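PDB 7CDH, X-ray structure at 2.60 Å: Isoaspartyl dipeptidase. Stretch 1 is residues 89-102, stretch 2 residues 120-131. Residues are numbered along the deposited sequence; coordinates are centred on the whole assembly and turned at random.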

# COMPACT_ATOMS: atom_id res chain seq x y z
N GLY A 89 -37.08 -27.32 -6.87
CA GLY A 89 -37.23 -27.68 -5.45
C GLY A 89 -36.09 -27.22 -4.56
O GLY A 89 -36.10 -27.58 -3.39
N VAL A 90 -35.15 -26.42 -5.07
CA VAL A 90 -33.99 -25.89 -4.30
C VAL A 90 -34.39 -24.61 -3.57
O VAL A 90 -34.69 -23.63 -4.25
CB VAL A 90 -32.81 -25.66 -5.24
CG1 VAL A 90 -31.65 -25.02 -4.51
CG2 VAL A 90 -32.40 -26.98 -5.91
N THR A 91 -34.43 -24.63 -2.25
CA THR A 91 -34.83 -23.48 -1.40
C THR A 91 -33.59 -22.87 -0.73
O THR A 91 -33.70 -21.82 -0.09
CB THR A 91 -35.88 -23.91 -0.35
OG1 THR A 91 -35.44 -25.06 0.37
CG2 THR A 91 -37.22 -24.21 -0.97
N THR A 92 -32.47 -23.55 -0.76
CA THR A 92 -31.23 -23.03 -0.17
C THR A 92 -30.11 -23.30 -1.15
O THR A 92 -30.05 -24.41 -1.71
CB THR A 92 -30.93 -23.62 1.20
OG1 THR A 92 -31.98 -23.23 2.09
CG2 THR A 92 -29.59 -23.15 1.73
N VAL A 93 -29.29 -22.28 -1.35
CA VAL A 93 -28.15 -22.29 -2.30
C VAL A 93 -26.93 -21.75 -1.57
O VAL A 93 -27.06 -20.88 -0.75
CB VAL A 93 -28.58 -21.48 -3.53
CG1 VAL A 93 -27.49 -20.66 -4.14
CG2 VAL A 93 -29.20 -22.40 -4.57
N VAL A 94 -25.78 -22.34 -1.83
CA VAL A 94 -24.46 -21.84 -1.38
C VAL A 94 -23.70 -21.50 -2.65
O VAL A 94 -23.44 -22.45 -3.45
CB VAL A 94 -23.70 -22.85 -0.52
CG1 VAL A 94 -22.49 -22.17 0.10
CG2 VAL A 94 -24.56 -23.42 0.59
N GLY A 95 -23.43 -20.20 -2.82
CA GLY A 95 -22.83 -19.61 -4.03
C GLY A 95 -21.33 -19.48 -3.87
O GLY A 95 -20.88 -19.06 -2.79
N CYS A 96 -20.57 -19.81 -4.90
CA CYS A 96 -19.12 -19.57 -4.94
C CYS A 96 -18.70 -19.05 -6.31
O CYS A 96 -19.52 -19.08 -7.26
CB CYS A 96 -18.40 -20.86 -4.61
SG CYS A 96 -18.81 -22.20 -5.75
N LEU A 97 -17.42 -18.67 -6.41
CA LEU A 97 -16.71 -18.42 -7.69
C LEU A 97 -15.89 -19.64 -8.09
O LEU A 97 -15.56 -20.48 -7.24
CB LEU A 97 -15.76 -17.23 -7.54
CG LEU A 97 -16.38 -15.95 -7.01
CD1 LEU A 97 -15.34 -14.86 -6.91
CD2 LEU A 97 -17.53 -15.53 -7.91
N GLY A 98 -15.50 -19.70 -9.36
CA GLY A 98 -14.80 -20.85 -9.95
C GLY A 98 -13.49 -20.44 -10.58
O GLY A 98 -12.76 -19.69 -9.98
N THR A 99 -13.18 -20.97 -11.74
CA THR A 99 -11.90 -20.70 -12.44
C THR A 99 -11.61 -19.20 -12.49
O THR A 99 -10.49 -18.84 -12.18
CB THR A 99 -11.93 -21.27 -13.85
OG1 THR A 99 -12.46 -22.59 -13.68
CG2 THR A 99 -10.55 -21.30 -14.46
N ASP A 100 -12.60 -18.39 -12.84
CA ASP A 100 -12.41 -16.94 -13.09
C ASP A 100 -12.69 -16.16 -11.79
O ASP A 100 -13.88 -15.88 -11.48
CB ASP A 100 -13.28 -16.46 -14.25
CG ASP A 100 -13.07 -15.00 -14.61
OD1 ASP A 100 -12.21 -14.36 -13.98
OD2 ASP A 100 -13.72 -14.54 -15.56
N GLY A 101 -11.60 -15.75 -11.11
CA GLY A 101 -11.61 -14.80 -9.98
C GLY A 101 -11.24 -13.38 -10.38
O GLY A 101 -11.05 -12.60 -9.46
N ILE A 102 -11.15 -13.07 -11.68
CA ILE A 102 -10.73 -11.74 -12.24
C ILE A 102 -11.97 -10.96 -12.64
O ILE A 102 -12.10 -9.80 -12.20
CB ILE A 102 -9.80 -11.86 -13.46
CG1 ILE A 102 -8.58 -12.73 -13.20
CG2 ILE A 102 -9.38 -10.49 -13.96
CD1 ILE A 102 -7.63 -12.13 -12.21
N GLY A 120 -37.07 -14.69 -2.04
CA GLY A 120 -37.58 -15.70 -1.09
C GLY A 120 -36.66 -16.91 -0.92
O GLY A 120 -37.01 -17.79 -0.13
N LEU A 121 -35.52 -16.94 -1.61
CA LEU A 121 -34.52 -18.03 -1.47
C LEU A 121 -33.71 -17.81 -0.17
O LEU A 121 -33.86 -16.78 0.47
CB LEU A 121 -33.65 -17.98 -2.71
CG LEU A 121 -33.16 -19.32 -3.23
CD1 LEU A 121 -34.33 -20.21 -3.58
CD2 LEU A 121 -32.23 -19.11 -4.43
N ASN A 122 -32.96 -18.82 0.26
CA ASN A 122 -32.00 -18.77 1.40
C ASN A 122 -30.64 -18.97 0.77
O ASN A 122 -30.52 -19.94 -0.07
CB ASN A 122 -32.20 -19.90 2.42
CG ASN A 122 -33.63 -20.02 2.90
OD1 ASN A 122 -34.02 -19.37 3.87
ND2 ASN A 122 -34.40 -20.84 2.21
N THR A 123 -29.68 -18.08 1.07
CA THR A 123 -28.39 -18.03 0.34
C THR A 123 -27.24 -17.86 1.32
O THR A 123 -27.39 -17.09 2.29
CB THR A 123 -28.35 -16.85 -0.63
OG1 THR A 123 -28.48 -15.65 0.13
CG2 THR A 123 -29.47 -16.94 -1.62
N PHE A 124 -26.12 -18.49 1.00
CA PHE A 124 -24.83 -18.31 1.69
C PHE A 124 -23.78 -18.31 0.60
O PHE A 124 -24.05 -18.78 -0.52
CB PHE A 124 -24.58 -19.40 2.74
CG PHE A 124 -25.74 -19.56 3.69
CD1 PHE A 124 -26.81 -20.35 3.36
CD2 PHE A 124 -25.80 -18.81 4.86
CE1 PHE A 124 -27.93 -20.40 4.17
CE2 PHE A 124 -26.88 -18.94 5.72
CZ PHE A 124 -27.96 -19.71 5.37
N ILE A 125 -22.61 -17.78 0.91
CA ILE A 125 -21.55 -17.71 -0.11
C ILE A 125 -20.26 -18.20 0.54
O ILE A 125 -20.16 -18.15 1.75
CB ILE A 125 -21.45 -16.28 -0.69
CG1 ILE A 125 -20.98 -15.26 0.34
CG2 ILE A 125 -22.80 -15.86 -1.27
CD1 ILE A 125 -20.61 -13.95 -0.26
N TYR A 126 -19.34 -18.63 -0.29
CA TYR A 126 -17.91 -18.70 0.02
C TYR A 126 -17.23 -17.39 -0.37
O TYR A 126 -17.69 -16.70 -1.28
CB TYR A 126 -17.29 -19.83 -0.79
CG TYR A 126 -17.81 -21.21 -0.50
CD1 TYR A 126 -17.25 -21.97 0.50
CD2 TYR A 126 -18.80 -21.79 -1.26
CE1 TYR A 126 -17.66 -23.27 0.73
CE2 TYR A 126 -19.23 -23.09 -1.04
CZ TYR A 126 -18.65 -23.83 -0.04
OH TYR A 126 -19.01 -25.11 0.21
N THR A 127 -16.12 -17.11 0.28
CA THR A 127 -15.10 -16.15 -0.17
C THR A 127 -14.08 -16.96 -0.94
O THR A 127 -14.25 -18.19 -1.02
CB THR A 127 -14.50 -15.35 0.98
OG1 THR A 127 -13.60 -14.52 0.28
CG2 THR A 127 -13.76 -16.17 2.02
N GLY A 128 -13.08 -16.31 -1.53
CA GLY A 128 -12.10 -17.00 -2.40
C GLY A 128 -12.69 -17.44 -3.72
O GLY A 128 -13.83 -17.04 -4.04
N SER A 129 -11.94 -18.26 -4.45
CA SER A 129 -12.23 -18.84 -5.78
C SER A 129 -11.23 -19.99 -5.98
O SER A 129 -10.58 -20.37 -4.98
CB SER A 129 -12.12 -17.78 -6.89
OG SER A 129 -10.75 -17.34 -7.10
N TYR A 130 -11.08 -20.49 -7.21
CA TYR A 130 -10.14 -21.59 -7.52
C TYR A 130 -8.75 -21.23 -7.02
O TYR A 130 -8.08 -22.07 -6.45
CB TYR A 130 -10.01 -21.86 -9.02
CG TYR A 130 -10.93 -22.89 -9.62
CD1 TYR A 130 -12.22 -23.12 -9.16
CD2 TYR A 130 -10.49 -23.62 -10.72
CE1 TYR A 130 -13.06 -24.05 -9.77
CE2 TYR A 130 -11.30 -24.58 -11.32
CZ TYR A 130 -12.59 -24.78 -10.86
OH TYR A 130 -13.36 -25.71 -11.51
N ARG A 131 -8.30 -20.01 -7.30
CA ARG A 131 -6.88 -19.65 -7.21
C ARG A 131 -6.46 -19.49 -5.75
O ARG A 131 -7.19 -18.91 -4.96
CB ARG A 131 -6.61 -18.34 -7.94
CG ARG A 131 -5.15 -17.93 -7.87
CD ARG A 131 -4.91 -16.90 -8.93
NE ARG A 131 -3.52 -16.53 -8.98
CZ ARG A 131 -2.94 -15.67 -8.17
NH1 ARG A 131 -3.63 -15.06 -7.21
NH2 ARG A 131 -1.64 -15.44 -8.33
O HOH W 1 -16.45 -17.91 -3.74
O HOH W 2 -9.95 -18.18 -9.40

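The carbonyl oxygen of Thr 91 is held twice by a single residue of the neighbouring strand. Asn 122 donates to it from its backbone, N to Thr 91 O at 3.1 Å, and again from its side chain, ND2 to Thr 91 O at a short 2.6 Å. With chi1 near -52° (m), the asparagine amide folds back toward the start of the ladder, a place that suits a short side chain carrying its own NH2 donor. Its OD1 is hydrogen-bonded elsewhere in the structure, so neither polar end of the buried amide lacks a partner.

From this clamp runs a parallel pairing of strands 90-95 and 122-127, their directions 16° apart. Val 93 and Gly 95 each bond to the two residues flanking their partners, Thr 123 and Ile 125, as is usual between parallel strands. Val 93 N donates to Asn 122 O (2.9 Å) and Phe 124 N to Val 93 O (3.1 Å); Gly 95 N then donates to Phe 124 O (2.8 Å), and Tyr 126 N to Gly 95 O (3.0 Å). CA-H...O contacts fill in between, such as Ile 125 CA to Gly 95 O at 3.1 Å.

Side chains alternate across the sheet. Thr 92, Val 94, Asn 122 and Phe 124 share one face, where Thr 92 CG2 meets the edge of the Phe 124 ring, 4.0 Å from CE1. Beta-branched valine and threonine favour extended backbones, and Val 94 also offers a methyl to an aromatic neighbour: its CG1 lies 3.6 Å from Tyr 126 CE2. Cys 96 CB packs against the same ring, 3.5 Å from Tyr 126 CD2. On the other face, with Val 93 and Thr 123, Ile 125 lies beside Gly 95, which adds backbone bonds but no side chain.

Beyond the strands the contact continues through loops. Leu 97 CB packs 3.7 Å from Ser 129 CB, and water 1 links Leu 97 N (2.9 Å) to Gly 128 O (2.8 Å), a residue whose positive phi favours glycine. A weak hydrogen bond from Tyr 130 N to Gly 98 O (3.3 Å) joins the loops. Thr 99 OG1 lies over one face of the Tyr 130 ring, 3.3 Å from Tyr 130 CE2. Water 2 joins Thr 99 O (2.9 Å), Ser 129 OG (2.6 Å) and Arg 131 N (3.2 Å). At Gly 101, an ideal CB would come within 2.7 Å of Ser 129 OG, a clash that glycine avoids. Altogether 850 Å² is buried, summed over both sides.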